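PDB 1G0D: protein-glutamine gamma-glutamyltransferase 2 from Pagrus major, which catalyses, probably with calcium as activator, the cross-linking of peptide-bound glutamine to lysine side chains or other primary amines, and probably binds GTP. Local coordinates for residues V597-L611 / A640-M654. Residues are numbered along the deposited sequence; the frame is centred on the assembly and turned at random.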
loop_
_atom_site.group_PDB
_atom_site.type_symbol
_atom_site.label_atom_id
_atom_site.label_comp_id
_atom_site.label_asym_id
_atom_site.label_seq_id
_atom_site.Cartn_x
_atom_site.Cartn_y
_atom_site.Cartn_z
ATOM N N VAL A 597 14.182 -25.240 -7.023
ATOM C CA VAL A 597 12.749 -25.480 -6.775
ATOM C C VAL A 597 12.483 -26.867 -6.249
ATOM O O VAL A 597 13.060 -27.848 -6.743
ATOM C CB VAL A 597 11.881 -25.352 -8.029
ATOM C CG1 VAL A 597 10.581 -24.647 -7.672
ATOM C CG2 VAL A 597 12.623 -24.633 -9.109
ATOM N N TRP A 598 11.600 -26.940 -5.251
ATOM C CA TRP A 598 11.234 -28.201 -4.627
ATOM C C TRP A 598 12.400 -28.965 -4.039
ATOM O O TRP A 598 12.314 -30.170 -3.871
ATOM C CB TRP A 598 10.547 -29.069 -5.641
ATOM C CG TRP A 598 9.388 -28.389 -6.215
ATOM C CD1 TRP A 598 9.123 -28.211 -7.529
ATOM C CD2 TRP A 598 8.266 -27.856 -5.500
ATOM N NE1 TRP A 598 7.901 -27.604 -7.692
ATOM C CE2 TRP A 598 7.350 -27.375 -6.463
ATOM C CE3 TRP A 598 7.945 -27.740 -4.142
ATOM C CZ2 TRP A 598 6.128 -26.787 -6.115
ATOM C CZ3 TRP A 598 6.724 -27.150 -3.793
ATOM C CH2 TRP A 598 5.830 -26.683 -4.782
ATOM N N GLU A 599 13.484 -28.257 -3.753
ATOM C CA GLU A 599 14.687 -28.826 -3.178
ATOM C C GLU A 599 14.837 -28.177 -1.797
ATOM O O GLU A 599 14.944 -26.946 -1.666
ATOM C CB GLU A 599 15.895 -28.453 -4.044
ATOM C CG GLU A 599 16.951 -29.515 -4.256
ATOM C CD GLU A 599 16.874 -30.105 -5.647
ATOM O OE1 GLU A 599 15.851 -30.765 -5.951
ATOM O OE2 GLU A 599 17.828 -29.912 -6.436
ATOM N N PRO A 600 14.805 -28.995 -0.744
ATOM C CA PRO A 600 14.936 -28.543 0.637
ATOM C C PRO A 600 16.162 -27.708 0.927
ATOM O O PRO A 600 17.280 -28.132 0.646
ATOM C CB PRO A 600 14.948 -29.847 1.423
ATOM C CG PRO A 600 14.123 -30.782 0.575
ATOM C CD PRO A 600 14.553 -30.444 -0.818
ATOM N N LEU A 601 15.956 -26.526 1.516
ATOM C CA LEU A 601 17.082 -25.656 1.870
ATOM C C LEU A 601 16.895 -25.088 3.274
ATOM O O LEU A 601 15.783 -25.154 3.833
ATOM C CB LEU A 601 17.259 -24.498 0.874
ATOM C CG LEU A 601 16.053 -23.702 0.402
ATOM C CD1 LEU A 601 15.444 -22.948 1.558
ATOM C CD2 LEU A 601 16.491 -22.754 -0.683
ATOM N N THR A 602 17.985 -24.532 3.826
ATOM C CA THR A 602 18.009 -23.941 5.171
ATOM C C THR A 602 18.420 -22.467 5.163
ATOM O O THR A 602 19.490 -22.090 4.656
ATOM C CB THR A 602 18.970 -24.727 6.126
ATOM O OG1 THR A 602 18.546 -26.085 6.178
ATOM C CG2 THR A 602 18.923 -24.197 7.556
ATOM N N ALA A 603 17.530 -21.664 5.752
ATOM C CA ALA A 603 17.666 -20.220 5.905
ATOM C C ALA A 603 18.060 -19.975 7.356
ATOM O O ALA A 603 17.560 -20.638 8.273
ATOM C CB ALA A 603 16.327 -19.527 5.586
ATOM N N TYR A 604 18.938 -18.999 7.547
ATOM C CA TYR A 604 19.491 -18.657 8.848
ATOM C C TYR A 604 19.320 -17.204 9.223
ATOM O O TYR A 604 19.802 -16.325 8.519
ATOM C CB TYR A 604 20.986 -18.944 8.853
ATOM C CG TYR A 604 21.316 -20.390 8.626
ATOM C CD1 TYR A 604 21.498 -20.890 7.344
ATOM C CD2 TYR A 604 21.400 -21.279 9.701
ATOM C CE1 TYR A 604 21.746 -22.249 7.136
ATOM C CE2 TYR A 604 21.645 -22.628 9.506
ATOM C CZ TYR A 604 21.812 -23.115 8.224
ATOM O OH TYR A 604 21.999 -24.470 8.036
ATOM N N VAL A 605 18.670 -16.935 10.345
ATOM C CA VAL A 605 18.521 -15.553 10.763
ATOM C C VAL A 605 19.163 -15.390 12.140
ATOM O O VAL A 605 19.114 -16.294 12.966
ATOM C CB VAL A 605 17.021 -15.129 10.715
ATOM C CG1 VAL A 605 16.146 -16.310 11.012
ATOM C CG2 VAL A 605 16.777 -13.941 11.605
ATOM N N SER A 606 19.806 -14.247 12.360
ATOM C CA SER A 606 20.501 -13.996 13.616
ATOM C C SER A 606 20.710 -12.514 13.944
ATOM O O SER A 606 20.871 -11.701 13.049
ATOM C CB SER A 606 21.876 -14.653 13.542
ATOM O OG SER A 606 22.890 -13.702 13.234
ATOM N N PHE A 607 20.729 -12.162 15.227
ATOM C CA PHE A 607 20.980 -10.773 15.636
ATOM C C PHE A 607 21.492 -10.724 17.070
ATOM O O PHE A 607 21.592 -11.743 17.736
ATOM C CB PHE A 607 19.721 -9.873 15.429
ATOM C CG PHE A 607 18.763 -9.813 16.607
ATOM C CD1 PHE A 607 18.758 -8.710 17.457
ATOM C CD2 PHE A 607 17.810 -10.814 16.810
ATOM C CE1 PHE A 607 17.821 -8.597 18.487
ATOM C CE2 PHE A 607 16.867 -10.714 17.836
ATOM C CZ PHE A 607 16.878 -9.593 18.676
ATOM N N THR A 608 21.860 -9.535 17.523
ATOM C CA THR A 608 22.359 -9.359 18.876
ATOM C C THR A 608 21.492 -8.392 19.655
ATOM O O THR A 608 21.284 -7.273 19.233
ATOM C CB THR A 608 23.802 -8.802 18.877
ATOM O OG1 THR A 608 24.716 -9.808 18.425
ATOM C CG2 THR A 608 24.203 -8.391 20.274
ATOM N N ASN A 609 20.986 -8.832 20.793
ATOM C CA ASN A 609 20.177 -7.986 21.654
ATOM C C ASN A 609 20.910 -6.666 21.973
ATOM O O ASN A 609 21.944 -6.671 22.621
ATOM C CB ASN A 609 19.911 -8.744 22.944
ATOM C CG ASN A 609 19.001 -8.007 23.873
ATOM O OD1 ASN A 609 18.556 -6.903 23.569
ATOM N ND2 ASN A 609 18.714 -8.614 25.024
ATOM N N PRO A 610 20.400 -5.522 21.491
ATOM C CA PRO A 610 21.054 -4.234 21.768
ATOM C C PRO A 610 20.542 -3.670 23.112
ATOM O O PRO A 610 20.976 -2.614 23.594
ATOM C CB PRO A 610 20.605 -3.362 20.605
ATOM C CG PRO A 610 19.215 -3.812 20.380
ATOM C CD PRO A 610 19.202 -5.329 20.660
ATOM N N LEU A 611 19.593 -4.394 23.694
ATOM C CA LEU A 611 18.986 -4.023 24.953
ATOM C C LEU A 611 19.688 -4.678 26.145
ATOM O O LEU A 611 19.995 -5.868 26.142
ATOM C CB LEU A 611 17.516 -4.436 24.932
ATOM C CG LEU A 611 16.479 -3.355 24.692
ATOM C CD1 LEU A 611 16.865 -2.503 23.532
ATOM C CD2 LEU A 611 15.140 -4.025 24.509
ATOM N N ALA A 640 19.422 -13.117 26.388
ATOM C CA ALA A 640 20.081 -12.318 27.405
ATOM C C ALA A 640 20.435 -10.926 26.926
ATOM O O ALA A 640 20.595 -10.684 25.727
ATOM C CB ALA A 640 21.338 -13.014 27.908
ATOM N N PRO A 641 20.561 -9.981 27.872
ATOM C CA PRO A 641 20.910 -8.608 27.509
ATOM C C PRO A 641 22.165 -8.654 26.647
ATOM O O PRO A 641 23.117 -9.330 26.985
ATOM C CB PRO A 641 21.171 -7.942 28.855
ATOM C CG PRO A 641 20.419 -8.761 29.837
ATOM C CD PRO A 641 20.396 -10.154 29.327
ATOM N N SER A 642 22.163 -7.952 25.524
ATOM C CA SER A 642 23.325 -7.940 24.634
ATOM C C SER A 642 23.735 -9.328 24.111
ATOM O O SER A 642 24.865 -9.518 23.655
ATOM C CB SER A 642 24.519 -7.282 25.338
ATOM O OG SER A 642 24.106 -6.156 26.083
ATOM N N GLY A 643 22.823 -10.290 24.157
ATOM C CA GLY A 643 23.156 -11.618 23.670
ATOM C C GLY A 643 22.730 -11.883 22.235
ATOM O O GLY A 643 21.718 -11.354 21.779
ATOM N N LYS A 644 23.493 -12.702 21.514
ATOM C CA LYS A 644 23.152 -13.023 20.127
ATOM C C LYS A 644 22.102 -14.127 20.009
ATOM O O LYS A 644 22.199 -15.152 20.674
ATOM C CB LYS A 644 24.395 -13.442 19.329
ATOM C CG LYS A 644 24.091 -13.845 17.874
ATOM C CD LYS A 644 25.330 -14.314 17.122
ATOM C CE LYS A 644 26.293 -13.141 16.826
ATOM N NZ LYS A 644 27.638 -13.538 16.257
ATOM N N VAL A 645 21.101 -13.889 19.155
ATOM C CA VAL A 645 20.005 -14.820 18.886
ATOM C C VAL A 645 20.257 -15.458 17.552
ATOM O O VAL A 645 20.758 -14.811 16.638
ATOM C CB VAL A 645 18.676 -14.097 18.774
ATOM C CG1 VAL A 645 17.564 -15.008 19.182
ATOM C CG2 VAL A 645 18.694 -12.881 19.625
ATOM N N SER A 646 19.914 -16.726 17.413
ATOM C CA SER A 646 20.155 -17.383 16.136
ATOM C C SER A 646 19.264 -18.575 15.904
ATOM O O SER A 646 19.364 -19.548 16.645
ATOM C CB SER A 646 21.610 -17.854 16.039
ATOM O OG SER A 646 22.502 -16.914 16.629
ATOM N N VAL A 647 18.396 -18.490 14.885
ATOM C CA VAL A 647 17.497 -19.593 14.500
ATOM C C VAL A 647 17.749 -19.955 13.040
ATOM O O VAL A 647 18.617 -19.361 12.363
ATOM C CB VAL A 647 16.007 -19.235 14.541
ATOM C CG1 VAL A 647 15.436 -19.566 15.872
ATOM C CG2 VAL A 647 15.805 -17.778 14.176
ATOM N N LYS A 648 16.974 -20.934 12.568
ATOM C CA LYS A 648 17.043 -21.375 11.199
ATOM C C LYS A 648 15.813 -22.189 10.930
ATOM O O LYS A 648 15.228 -22.745 11.836
ATOM C CB LYS A 648 18.296 -22.190 10.954
ATOM C CG LYS A 648 18.629 -23.141 12.033
ATOM C CD LYS A 648 18.086 -24.491 11.703
ATOM C CE LYS A 648 18.960 -25.549 12.312
ATOM N NZ LYS A 648 20.419 -25.256 12.116
ATOM N N LEU A 649 15.425 -22.251 9.668
ATOM C CA LEU A 649 14.221 -22.959 9.239
ATOM C C LEU A 649 14.576 -23.710 7.948
ATOM O O LEU A 649 15.432 -23.265 7.190
ATOM C CB LEU A 649 13.138 -21.918 8.912
ATOM C CG LEU A 649 11.625 -22.073 9.157
ATOM C CD1 LEU A 649 10.882 -21.038 8.304
ATOM C CD2 LEU A 649 11.129 -23.477 8.831
ATOM N N SER A 650 13.940 -24.840 7.688
ATOM C CA SER A 650 14.208 -25.545 6.445
ATOM C C SER A 650 12.953 -25.477 5.636
ATOM O O SER A 650 11.866 -25.500 6.208
ATOM C CB SER A 650 14.516 -26.994 6.690
ATOM O OG SER A 650 15.825 -27.286 6.241
ATOM N N PHE A 651 13.084 -25.358 4.317
ATOM C CA PHE A 651 11.914 -25.313 3.450
ATOM C C PHE A 651 12.333 -25.504 1.990
ATOM O O PHE A 651 13.525 -25.426 1.666
ATOM C CB PHE A 651 11.141 -24.003 3.655
ATOM C CG PHE A 651 11.849 -22.792 3.140
ATOM C CD1 PHE A 651 12.838 -22.182 3.893
ATOM C CD2 PHE A 651 11.551 -22.278 1.881
ATOM C CE1 PHE A 651 13.524 -21.082 3.394
ATOM C CE2 PHE A 651 12.236 -21.187 1.389
ATOM C CZ PHE A 651 13.223 -20.593 2.142
ATOM N N SER A 652 11.362 -25.785 1.124
ATOM C CA SER A 652 11.638 -26.022 -0.291
ATOM C C SER A 652 10.949 -24.972 -1.171
ATOM O O SER A 652 9.719 -24.977 -1.296
ATOM C CB SER A 652 11.145 -27.420 -0.666
ATOM O OG SER A 652 12.013 -28.428 -0.160
ATOM N N PRO A 653 11.730 -24.087 -1.829
ATOM C CA PRO A 653 11.059 -23.084 -2.657
ATOM C C PRO A 653 9.894 -23.660 -3.486
ATOM O O PRO A 653 9.839 -24.853 -3.769
ATOM C CB PRO A 653 12.199 -22.507 -3.489
ATOM C CG PRO A 653 13.391 -22.650 -2.597
ATOM C CD PRO A 653 13.198 -23.967 -1.902
ATOM N N MET A 654 8.934 -22.815 -3.831
ATOM C CA MET A 654 7.794 -23.278 -4.572
ATOM C C MET A 654 7.872 -22.913 -6.037
ATOM O O MET A 654 7.444 -23.664 -6.898
ATOM C CB MET A 654 6.540 -22.696 -3.957
ATOM C CG MET A 654 6.224 -23.302 -2.640
ATOM S SD MET A 654 4.873 -22.474 -1.810
ATOM C CE MET A 654 5.574 -20.780 -1.482
HETATM O O HOH W 1 21.497 -26.673 9.578
#
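Ala640 O is gripped from opposite faces of its carbonyl plane by Asn609 ND2, at 2.9 Å, and by Gly643 N, the latter closing the type II turn from Ala640 to Gly643. Asn609 reaches this oxygen with CG anti to its backbone N (chi1 -176°); its OD1 accepts from Leu611 N in an Asx turn, and ND2 also donates to Val613 O, so the amide is fixed at both ends. Beyond the bond from Asn609 N to Gly643 O, strands 601-608 and 644-651 pair antiparallel from Phe607 and Val645 to Leu601 and Phe651. On the inward face, Leu601 CD1 sits over the Phe651 ring, 3.4 Å from its centroid, while Ala603 CB lies at the ring's edge. Val605 CG1 meets Val647 CG2 at 3.5 Å, and Phe607 CE2 meets Val645 CG2, side chains pointing the same way. The other face is polar: Thr602 OG1 and Ser650 OG share a hydrogen bond of 3.0 Å, and Lys648 CB lies near Tyr604 CD2, where one water links NZ to Tyr604 OH. This division marks a sandwich sheet of the C-terminal immunoglobulin-like domain: apolar side chains pack on strands 619-624 and 628-634, hydroxyls and lysines turn from them.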